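Local coordinates for arylesterase (Agrobacterium tumefaciens, PDB 3DCI), which probably hydrolyses ester bonds as an arylesterase of the GDSL-like SGNH hydrolase family, and binds zinc in the crystal, at residues Ile152-Pro157 against Arg177-Tyr182; Arg90-Ala95 against Gln134-Phe139; Cys98-Asp103 against Ile140-Glu145. All blocks are in the same frame, centred on the assembly; numbering follows the deposited sequence.

Interaction 1. Residues Ile152-Pro157 against Arg177-Tyr182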
loop_
_atom_site.group_PDB
_atom_site.type_symbol
_atom_site.label_atom_id
_atom_site.label_comp_id
_atom_site.label_asym_id
_atom_site.label_seq_id
_atom_site.Cartn_x
_atom_site.Cartn_y
_atom_site.Cartn_z
ATOM N N ILE A 152 -16.479 20.002 -12.523
ATOM C CA ILE A 152 -15.761 18.972 -13.259
ATOM C C ILE A 152 -15.331 19.636 -14.562
ATOM O O ILE A 152 -16.168 20.147 -15.264
ATOM C CB ILE A 152 -16.715 17.762 -13.546
ATOM C CG1 ILE A 152 -17.066 17.053 -12.232
ATOM C CG2 ILE A 152 -16.109 16.766 -14.537
ATOM C CD1 ILE A 152 -18.262 16.046 -12.361
ATOM N N VAL A 153 -14.018 19.645 -14.842
ATOM C CA VAL A 153 -13.456 20.262 -16.015
ATOM C C VAL A 153 -12.794 19.228 -16.943
ATOM O O VAL A 153 -11.885 18.484 -16.535
ATOM C CB VAL A 153 -12.459 21.335 -15.626
ATOM C CG1 VAL A 153 -11.881 22.004 -16.896
ATOM C CG2 VAL A 153 -13.136 22.407 -14.725
ATOM N N ALA A 154 -13.264 19.166 -18.186
ATOM C CA ALA A 154 -12.654 18.278 -19.164
ATOM C C ALA A 154 -11.421 18.998 -19.695
ATOM O O ALA A 154 -11.517 20.172 -20.044
ATOM C CB ALA A 154 -13.634 17.946 -20.306
ATOM N N PRO A 155 -10.257 18.308 -19.734
ATOM C CA PRO A 155 -9.065 18.933 -20.262
ATOM C C PRO A 155 -9.159 19.056 -21.776
ATOM O O PRO A 155 -9.911 18.313 -22.411
ATOM C CB PRO A 155 -7.956 17.948 -19.853
ATOM C CG PRO A 155 -8.615 16.636 -19.840
ATOM C CD PRO A 155 -10.000 16.917 -19.314
ATOM N N PRO A 156 -8.414 19.985 -22.369
ATOM C CA PRO A 156 -8.475 20.075 -23.827
ATOM C C PRO A 156 -7.981 18.770 -24.439
ATOM O O PRO A 156 -7.075 18.171 -23.881
ATOM C CB PRO A 156 -7.513 21.214 -24.154
ATOM C CG PRO A 156 -7.375 21.973 -22.870
ATOM C CD PRO A 156 -7.482 20.967 -21.796
ATOM N N PRO A 157 -8.598 18.307 -25.544
ATOM C CA PRO A 157 -8.179 17.051 -26.145
ATOM C C PRO A 157 -6.762 17.073 -26.700
ATOM O O PRO A 157 -6.229 18.141 -27.046
ATOM C CB PRO A 157 -9.191 16.832 -27.273
ATOM C CG PRO A 157 -9.771 18.153 -27.543
ATOM C CD PRO A 157 -9.729 18.909 -26.260
ATOM N N ARG A 177 -13.618 12.156 -26.091
ATOM C CA ARG A 177 -14.781 11.616 -25.402
ATOM C C ARG A 177 -14.936 12.174 -23.982
ATOM O O ARG A 177 -15.981 12.001 -23.355
ATOM C CB ARG A 177 -14.714 10.082 -25.319
ATOM C CG ARG A 177 -14.835 9.309 -26.644
ATOM C CD ARG A 177 -14.642 7.795 -26.371
ATOM N NE ARG A 177 -15.760 7.219 -25.601
ATOM C CZ ARG A 177 -15.719 6.091 -24.873
ATOM N NH1 ARG A 177 -14.602 5.359 -24.770
ATOM N NH2 ARG A 177 -16.817 5.675 -24.232
ATOM N N LEU A 178 -13.895 12.810 -23.452
ATOM C CA LEU A 178 -13.930 13.257 -22.067
ATOM C C LEU A 178 -14.986 14.342 -21.844
ATOM O O LEU A 178 -15.716 14.289 -20.850
ATOM C CB LEU A 178 -12.547 13.727 -21.590
ATOM C CG LEU A 178 -11.464 12.648 -21.492
ATOM C CD1 LEU A 178 -10.096 13.249 -21.099
ATOM C CD2 LEU A 178 -11.851 11.556 -20.502
ATOM N N ALA A 179 -15.091 15.303 -22.758
ATOM C CA ALA A 179 -16.085 16.385 -22.619
ATOM C C ALA A 179 -17.530 15.844 -22.512
ATOM O O ALA A 179 -18.189 16.054 -21.488
ATOM C CB ALA A 179 -15.964 17.387 -23.733
ATOM N N PRO A 180 -18.007 15.113 -23.535
ATOM C CA PRO A 180 -19.384 14.622 -23.440
ATOM C C PRO A 180 -19.626 13.641 -22.295
ATOM O O PRO A 180 -20.714 13.653 -21.727
ATOM C CB PRO A 180 -19.625 13.949 -24.805
ATOM C CG PRO A 180 -18.280 13.672 -25.340
ATOM C CD PRO A 180 -17.383 14.737 -24.817
ATOM N N LEU A 181 -18.645 12.800 -21.957
ATOM C CA LEU A 181 -18.828 11.869 -20.840
ATOM C C LEU A 181 -18.852 12.605 -19.497
ATOM O O LEU A 181 -19.640 12.259 -18.605
ATOM C CB LEU A 181 -17.748 10.762 -20.824
ATOM C CG LEU A 181 -17.815 9.691 -21.934
ATOM C CD1 LEU A 181 -16.594 8.763 -21.883
ATOM C CD2 LEU A 181 -19.114 8.877 -21.869
ATOM N N TYR A 182 -17.956 13.582 -19.336
ATOM C CA TYR A 182 -17.914 14.380 -18.101
ATOM C C TYR A 182 -19.148 15.258 -17.962
ATOM O O TYR A 182 -19.638 15.466 -16.861
ATOM C CB TYR A 182 -16.675 15.278 -18.060
ATOM C CG TYR A 182 -15.364 14.631 -17.687
ATOM C CD1 TYR A 182 -15.211 13.245 -17.630
ATOM C CD2 TYR A 182 -14.249 15.414 -17.480
ATOM C CE1 TYR A 182 -13.991 12.677 -17.306
ATOM C CE2 TYR A 182 -13.013 14.847 -17.162
ATOM C CZ TYR A 182 -12.895 13.490 -17.084
ATOM O OH TYR A 182 -11.669 12.971 -16.777
#
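Leu178 O accepts the backbone N-H of Tyr182 at 2.8 Å, an i to i+4 helical bond that puts Leu178 and Tyr182 on the same side of the helix, facing Ile152-Pro155. Tyr182 gives the largest single share of the contact. Its CG lies beside the backbone N and opposite the carbonyl carbon, and a chi2 of only 12° turns the ring almost into the plane of its own CA-CB bond. The CD2-CE2 side of the ring is thereby presented to the strand: CD2 lies 3.7 Å from Ile152 CG2 and also 3.7 Å from Ala154 CA, both approaching obliquely. Val153 O, by contrast, sits in the ring plane at its edge, 3.9 Å from Tyr182 CE2. The phenol oxygen is hydrogen-bonded to Leu109 O.

Strand 149-154 and helix 178-189 form part of a beta-alpha-beta crossover that continues into strand 192-195, in the parallel sheet expected of an SGNH hydrolase. The short axes run nearly antiparallel, at 158°, and approach to 8.0 Å. Such closeness is consistent with the alanines at the crossing point: Ala154 CB packs 3.7 Å from Ala179 CA, and the two methyls come close as well. Ile152 and Ala154 both direct CB toward the helix, while Val153 turns the other way, onto Ile106 and Met108 of strand 104-108. Beyond the strand end, Pro155 crosses Leu178 at about a right angle, its CG 3.9 Å from Leu178 CD1. Helix 122-138 also packs on Tyr182, through Ala125 and Met129. Through backbone hydrogen bonds Ile152 is also paired with His192, a zinc ligand, although its own side chain remains about 12 Å from the metal.

Interaction 2. Residues Arg90-Ala95 against Gln134-Phe139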
loop_
_atom_site.group_PDB
_atom_site.type_symbol
_atom_site.label_atom_id
_atom_site.label_comp_id
_atom_site.label_asym_id
_atom_site.label_seq_id
_atom_site.Cartn_x
_atom_site.Cartn_y
_atom_site.Cartn_z
ATOM N N ARG A 90 -6.364 9.658 -3.462
ATOM C CA ARG A 90 -5.640 9.719 -2.190
ATOM C C ARG A 90 -5.198 11.148 -1.912
ATOM O O ARG A 90 -5.324 11.643 -0.798
ATOM C CB ARG A 90 -4.400 8.805 -2.213
ATOM C CG ARG A 90 -4.489 7.554 -1.338
ATOM C CD ARG A 90 -5.453 6.516 -1.845
ATOM N NE ARG A 90 -6.849 6.849 -1.540
ATOM C CZ ARG A 90 -7.916 6.369 -2.201
ATOM N NH1 ARG A 90 -7.774 5.513 -3.220
ATOM N NH2 ARG A 90 -9.133 6.777 -1.844
ATOM N N ALA A 91 -4.672 11.798 -2.940
ATOM C CA ALA A 91 -4.223 13.180 -2.824
ATOM C C ALA A 91 -5.381 14.147 -2.651
ATOM O O ALA A 91 -5.202 15.200 -2.025
ATOM C CB ALA A 91 -3.401 13.595 -4.054
ATOM N N LEU A 92 -6.542 13.838 -3.246
ATOM C CA LEU A 92 -7.713 14.689 -3.098
ATOM C C LEU A 92 -8.157 14.710 -1.660
ATOM O O LEU A 92 -8.444 15.775 -1.117
ATOM C CB LEU A 92 -8.873 14.260 -3.995
ATOM C CG LEU A 92 -10.161 15.088 -3.868
ATOM C CD1 LEU A 92 -9.874 16.571 -4.099
ATOM C CD2 LEU A 92 -11.226 14.559 -4.810
ATOM N N GLU A 93 -8.163 13.542 -1.017
ATOM C CA GLU A 93 -8.493 13.461 0.397
ATOM C C GLU A 93 -7.565 14.341 1.249
ATOM O O GLU A 93 -8.019 15.017 2.157
ATOM C CB GLU A 93 -8.417 12.009 0.878
ATOM C CG GLU A 93 -9.526 11.143 0.332
ATOM C CD GLU A 93 -9.342 9.664 0.603
ATOM O OE1 GLU A 93 -8.259 9.220 1.101
ATOM O OE2 GLU A 93 -10.318 8.932 0.298
ATOM N N VAL A 94 -6.269 14.313 0.967
ATOM C CA VAL A 94 -5.308 15.157 1.696
ATOM C C VAL A 94 -5.553 16.652 1.431
ATOM O O VAL A 94 -5.484 17.492 2.349
ATOM C CB VAL A 94 -3.870 14.797 1.285
ATOM C CG1 VAL A 94 -2.825 15.842 1.771
ATOM C CG2 VAL A 94 -3.512 13.375 1.753
ATOM N N ALA A 95 -5.804 16.977 0.173
ATOM C CA ALA A 95 -6.124 18.339 -0.223
ATOM C C ALA A 95 -7.366 18.867 0.481
ATOM O O ALA A 95 -7.415 20.055 0.875
ATOM C CB ALA A 95 -6.289 18.444 -1.773
ATOM N N GLN A 134 -17.720 11.553 -5.539
ATOM C CA GLN A 134 -18.234 10.908 -4.321
ATOM C C GLN A 134 -17.391 11.250 -3.106
ATOM O O GLN A 134 -17.919 11.464 -2.006
ATOM C CB GLN A 134 -18.240 9.397 -4.463
ATOM C CG GLN A 134 -19.235 8.873 -5.456
ATOM C CD GLN A 134 -19.075 7.361 -5.712
ATOM O OE1 GLN A 134 -18.065 6.704 -5.318
ATOM N NE2 GLN A 134 -20.059 6.812 -6.391
ATOM N N ILE A 135 -16.079 11.283 -3.297
ATOM C CA ILE A 135 -15.173 11.689 -2.225
ATOM C C ILE A 135 -15.467 13.108 -1.742
ATOM O O ILE A 135 -15.590 13.347 -0.537
ATOM C CB ILE A 135 -13.692 11.570 -2.661
ATOM C CG1 ILE A 135 -13.320 10.082 -2.771
ATOM C CG2 ILE A 135 -12.756 12.327 -1.655
ATOM C CD1 ILE A 135 -11.907 9.756 -3.319
ATOM N N VAL A 136 -15.600 14.047 -2.677
ATOM C CA VAL A 136 -15.888 15.440 -2.331
ATOM C C VAL A 136 -17.219 15.516 -1.564
ATOM O O VAL A 136 -17.307 16.208 -0.547
ATOM C CB VAL A 136 -15.949 16.360 -3.594
ATOM C CG1 VAL A 136 -16.532 17.733 -3.229
ATOM C CG2 VAL A 136 -14.546 16.481 -4.320
ATOM N N GLU A 137 -18.248 14.819 -2.075
ATOM C CA GLU A 137 -19.591 14.815 -1.490
ATOM C C GLU A 137 -19.626 14.280 -0.061
ATOM O O GLU A 137 -20.329 14.808 0.804
ATOM C CB GLU A 137 -20.583 14.006 -2.349
ATOM C CG GLU A 137 -20.901 14.604 -3.741
ATOM C CD GLU A 137 -21.520 13.571 -4.745
ATOM O OE1 GLU A 137 -21.827 12.421 -4.319
ATOM O OE2 GLU A 137 -21.691 13.903 -5.958
ATOM N N THR A 138 -18.881 13.215 0.193
ATOM C CA THR A 138 -19.061 12.453 1.417
ATOM C C THR A 138 -17.920 12.599 2.429
ATOM O O THR A 138 -17.991 12.013 3.501
ATOM C CB THR A 138 -19.239 10.968 1.060
ATOM O OG1 THR A 138 -18.039 10.508 0.445
ATOM C CG2 THR A 138 -20.397 10.803 0.090
ATOM N N PHE A 139 -16.895 13.399 2.127
ATOM C CA PHE A 139 -15.749 13.586 3.042
ATOM C C PHE A 139 -16.171 14.053 4.439
ATOM O O PHE A 139 -17.162 14.731 4.573
ATOM C CB PHE A 139 -14.785 14.592 2.441
ATOM C CG PHE A 139 -13.394 14.584 3.044
ATOM C CD1 PHE A 139 -12.476 13.627 2.666
ATOM C CD2 PHE A 139 -13.009 15.558 3.943
ATOM C CE1 PHE A 139 -11.200 13.623 3.169
ATOM C CE2 PHE A 139 -11.722 15.582 4.458
ATOM C CZ PHE A 139 -10.804 14.601 4.070
#
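Arg90 opens the contact at its margin: its CB points away from the second helix, yet the long side chain folds back until NH2 lies 4.3 Å from Ile135 CD1. The same NH2 forms a salt bridge with Glu93 OE2 at 3.3 Å, one helical turn further on. The N-H...O angle is 158° and the acceptor lies in the guanidinium plane, but the nitrogen comes from well above the carboxylate plane. The bridge probably balances the charge of Glu93, whose aliphatic part is packed against the second helix.

Leu92 comes next and points into the seam. Its CG is anti to the backbone N (chi1 178°), and CD2 reaches 3.9 Å from Val136 CG2 while sliding past Ile135 CG2; it also touches Leu27 and Phe29 of strand 24-30. Glu93 follows with an extended chain whose aliphatic part does the packing. Its CG meets Ile135 CG2 at 4.0 Å, the two side chains crossing near a right angle, and its CB faces Phe139 CE1 at 3.9 Å. Glu93 O also lies 3.4 Å from Phe139 CZ, obliquely to the ring. Phe139 is the first residue past the helix to leave helical backbone angles, and its ring closes the end of the seam; Pro83 of a second subunit packs on it, as Ala84 of that subunit does on Glu93.

The helix segments run nearly parallel, crossing at -27° with their axes 10.4 Å apart. Helix 88-99 leads from strand 63-69 to 104-108 and helix 122-138 from 104-108 to 149-154, so their side-by-side packing is that of successive beta-alpha-beta crossovers in the layered alpha/beta fold of SGNH hydrolases.

Interaction 3. Residues Cys98-Asp103 against Ile140-Glu145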
loop_
_atom_site.group_PDB
_atom_site.type_symbol
_atom_site.label_atom_id
_atom_site.label_comp_id
_atom_site.label_asym_id
_atom_site.label_seq_id
_atom_site.Cartn_x
_atom_site.Cartn_y
_atom_site.Cartn_z
ATOM N N CYS A 98 -6.435 19.518 4.116
ATOM C CA CYS A 98 -5.520 20.630 4.291
ATOM C C CYS A 98 -6.221 21.979 4.109
ATOM O O CYS A 98 -5.828 22.980 4.719
ATOM C CB CYS A 98 -4.367 20.545 3.310
ATOM S SG CYS A 98 -3.100 19.363 3.821
ATOM N N HIS A 99 -7.228 22.002 3.250
ATOM C CA HIS A 99 -7.788 23.281 2.818
ATOM C C HIS A 99 -9.232 23.505 3.215
ATOM O O HIS A 99 -9.734 24.601 3.060
ATOM C CB HIS A 99 -7.599 23.442 1.314
ATOM C CG HIS A 99 -6.166 23.407 0.904
ATOM N ND1 HIS A 99 -5.258 24.354 1.329
ATOM C CD2 HIS A 99 -5.459 22.497 0.191
ATOM C CE1 HIS A 99 -4.059 24.043 0.866
ATOM N NE2 HIS A 99 -4.152 22.921 0.179
HETATM N N MSE A 100 -9.899 22.489 3.731
HETATM C CA MSE A 100 -11.230 22.697 4.300
HETATM C C MSE A 100 -11.225 23.765 5.398
HETATM O O MSE A 100 -10.234 23.919 6.103
HETATM C CB MSE A 100 -11.780 21.404 4.884
HETATM C CG MSE A 100 -11.037 20.885 6.101
HETATM SE SE MSE A 100 -11.706 19.130 6.577
HETATM C CE MSE A 100 -10.574 18.723 8.103
ATOM N N PRO A 101 -12.337 24.485 5.567
ATOM C CA PRO A 101 -13.540 24.443 4.749
ATOM C C PRO A 101 -13.387 25.101 3.364
ATOM O O PRO A 101 -12.797 26.170 3.220
ATOM C CB PRO A 101 -14.577 25.166 5.613
ATOM C CG PRO A 101 -13.801 26.182 6.361
ATOM C CD PRO A 101 -12.494 25.407 6.708
ATOM N N LEU A 102 -13.940 24.442 2.361
ATOM C CA LEU A 102 -13.830 24.851 0.972
ATOM C C LEU A 102 -15.232 25.152 0.433
ATOM O O LEU A 102 -16.191 24.445 0.734
ATOM C CB LEU A 102 -13.218 23.727 0.166
ATOM C CG LEU A 102 -11.706 23.581 0.258
ATOM C CD1 LEU A 102 -11.333 22.163 -0.160
ATOM C CD2 LEU A 102 -11.021 24.692 -0.590
ATOM N N ASP A 103 -15.347 26.176 -0.400
ATOM C CA ASP A 103 -16.640 26.470 -1.000
ATOM C C ASP A 103 -16.825 25.738 -2.326
ATOM O O ASP A 103 -17.945 25.421 -2.705
ATOM C CB ASP A 103 -16.785 27.960 -1.184
ATOM C CG ASP A 103 -16.696 28.697 0.110
ATOM O OD1 ASP A 103 -17.623 28.548 0.916
ATOM O OD2 ASP A 103 -15.710 29.424 0.318
ATOM N N ILE A 140 -15.416 13.700 5.469
ATOM C CA ILE A 140 -15.718 14.174 6.850
ATOM C C ILE A 140 -15.067 15.539 7.009
ATOM O O ILE A 140 -13.876 15.636 7.310
ATOM C CB ILE A 140 -15.195 13.212 7.960
ATOM C CG1 ILE A 140 -15.729 11.790 7.732
ATOM C CG2 ILE A 140 -15.619 13.715 9.375
ATOM C CD1 ILE A 140 -17.266 11.658 7.846
ATOM N N TYR A 141 -15.844 16.577 6.746
ATOM C CA TYR A 141 -15.376 17.953 6.832
ATOM C C TYR A 141 -15.507 18.495 8.268
ATOM O O TYR A 141 -16.322 18.004 9.069
ATOM C CB TYR A 141 -16.150 18.844 5.849
ATOM C CG TYR A 141 -15.942 18.508 4.367
ATOM C CD1 TYR A 141 -14.754 18.799 3.726
ATOM C CD2 TYR A 141 -16.958 17.936 3.612
ATOM C CE1 TYR A 141 -14.572 18.515 2.376
ATOM C CE2 TYR A 141 -16.783 17.626 2.282
ATOM C CZ TYR A 141 -15.590 17.907 1.668
ATOM O OH TYR A 141 -15.412 17.603 0.339
ATOM N N LYS A 142 -14.668 19.476 8.588
ATOM C CA LYS A 142 -14.777 20.252 9.823
ATOM C C LYS A 142 -15.115 21.681 9.414
ATOM O O LYS A 142 -14.272 22.372 8.813
ATOM C CB LYS A 142 -13.470 20.223 10.641
ATOM C CG LYS A 142 -12.942 18.840 11.002
ATOM C CD LYS A 142 -11.606 18.994 11.712
ATOM C CE LYS A 142 -11.061 17.666 12.195
ATOM N NZ LYS A 142 -11.717 17.266 13.465
ATOM N N PRO A 143 -16.379 22.114 9.653
ATOM C CA PRO A 143 -17.507 21.360 10.193
ATOM C C PRO A 143 -18.152 20.477 9.132
ATOM O O PRO A 143 -17.905 20.662 7.926
ATOM C CB PRO A 143 -18.483 22.451 10.609
ATOM C CG PRO A 143 -18.252 23.540 9.634
ATOM C CD PRO A 143 -16.777 23.488 9.293
ATOM N N ARG A 144 -18.991 19.548 9.578
ATOM C CA ARG A 144 -19.595 18.575 8.686
ATOM C C ARG A 144 -20.445 19.215 7.596
ATOM O O ARG A 144 -20.565 18.659 6.518
ATOM C CB ARG A 144 -20.445 17.567 9.474
ATOM C CG ARG A 144 -19.658 16.616 10.359
ATOM C CD ARG A 144 -18.688 15.745 9.568
ATOM N NE ARG A 144 -19.424 14.841 8.697
ATOM C CZ ARG A 144 -19.890 13.652 9.058
ATOM N NH1 ARG A 144 -19.705 13.167 10.294
ATOM N NH2 ARG A 144 -20.562 12.933 8.163
ATOM N N GLU A 145 -20.996 20.382 7.895
ATOM C CA GLU A 145 -21.878 21.106 6.997
ATOM C C GLU A 145 -21.128 21.759 5.824
ATOM O O GLU A 145 -21.751 22.153 4.838
ATOM C CB GLU A 145 -22.648 22.191 7.785
ATOM C CG GLU A 145 -23.660 21.643 8.816
ATOM C CD GLU A 145 -23.032 21.068 10.111
ATOM O OE1 GLU A 145 -21.859 21.407 10.425
ATOM O OE2 GLU A 145 -23.744 20.285 10.816
#
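Met100, modelled as selenomethionine, inserts its side chain against the backbone of Tyr141 and Lys142, and this is the close part of the contact. Its CG stands between the backbone N and the carbonyl carbon (chi1 67°), and beyond that the chain is fully extended, which carries the selenium to 3.6 Å from Lys142 N and 3.9 Å from Tyr141 CA. The terminal CE lies across the lysine's aliphatic stem, 3.7 Å from Lys142 CG, the two side chains crossing at a slant. Nearer the backbone, Met100 CB touches the tyrosine ring at its edge, 4.1 Å from Tyr141 CD1. The selenium is 5.5 Å from the Tyr141 ring centroid and 75° off its normal, a Met-aromatic contact of oblique geometry. The phenol oxygen, for its part, is hydrogen-bonded to Val136 O.

The other side is looser. Pro101, entered through a cis peptide, comes closest through CD, 4.1 Å from Lys142 O. Lys142 itself is exposed: past the methyl contact its chain bends at chi4 (-80°) and the ammonium end leads away from Met100. A second subunit borders this region, with its Trp35 NE1 donating to Met100 O and its Gly42 packing on Lys142.

The two segments, a helix exit and the loop after helix 122-138, are thus joined by dispersion and shape rather than by polar bonds. Lys142 N is buried here with no hydrogen-bond partner in the model, probably a modest energetic cost, its closest neighbour across the contact being the selenium of Met100.

Interaction 1 is the most internal of the three: a strand end and a helix meet through alanines, larger apolar residues and one tyrosine, some 20 Å from the centre of interaction 2 and 27 Å from that of interaction 3. Interactions 2 and 3 adjoin, sharing helix 88-99 and the chain that leaves helix 122-138; Phe139 CE2 lies 4.1 Å from Met100 SE. Interaction 2 includes an intrahelical salt bridge beside its apolar packing, whereas interaction 3 opens to solvent at Lys142. Both border a second subunit, while interaction 1 touches no other chain.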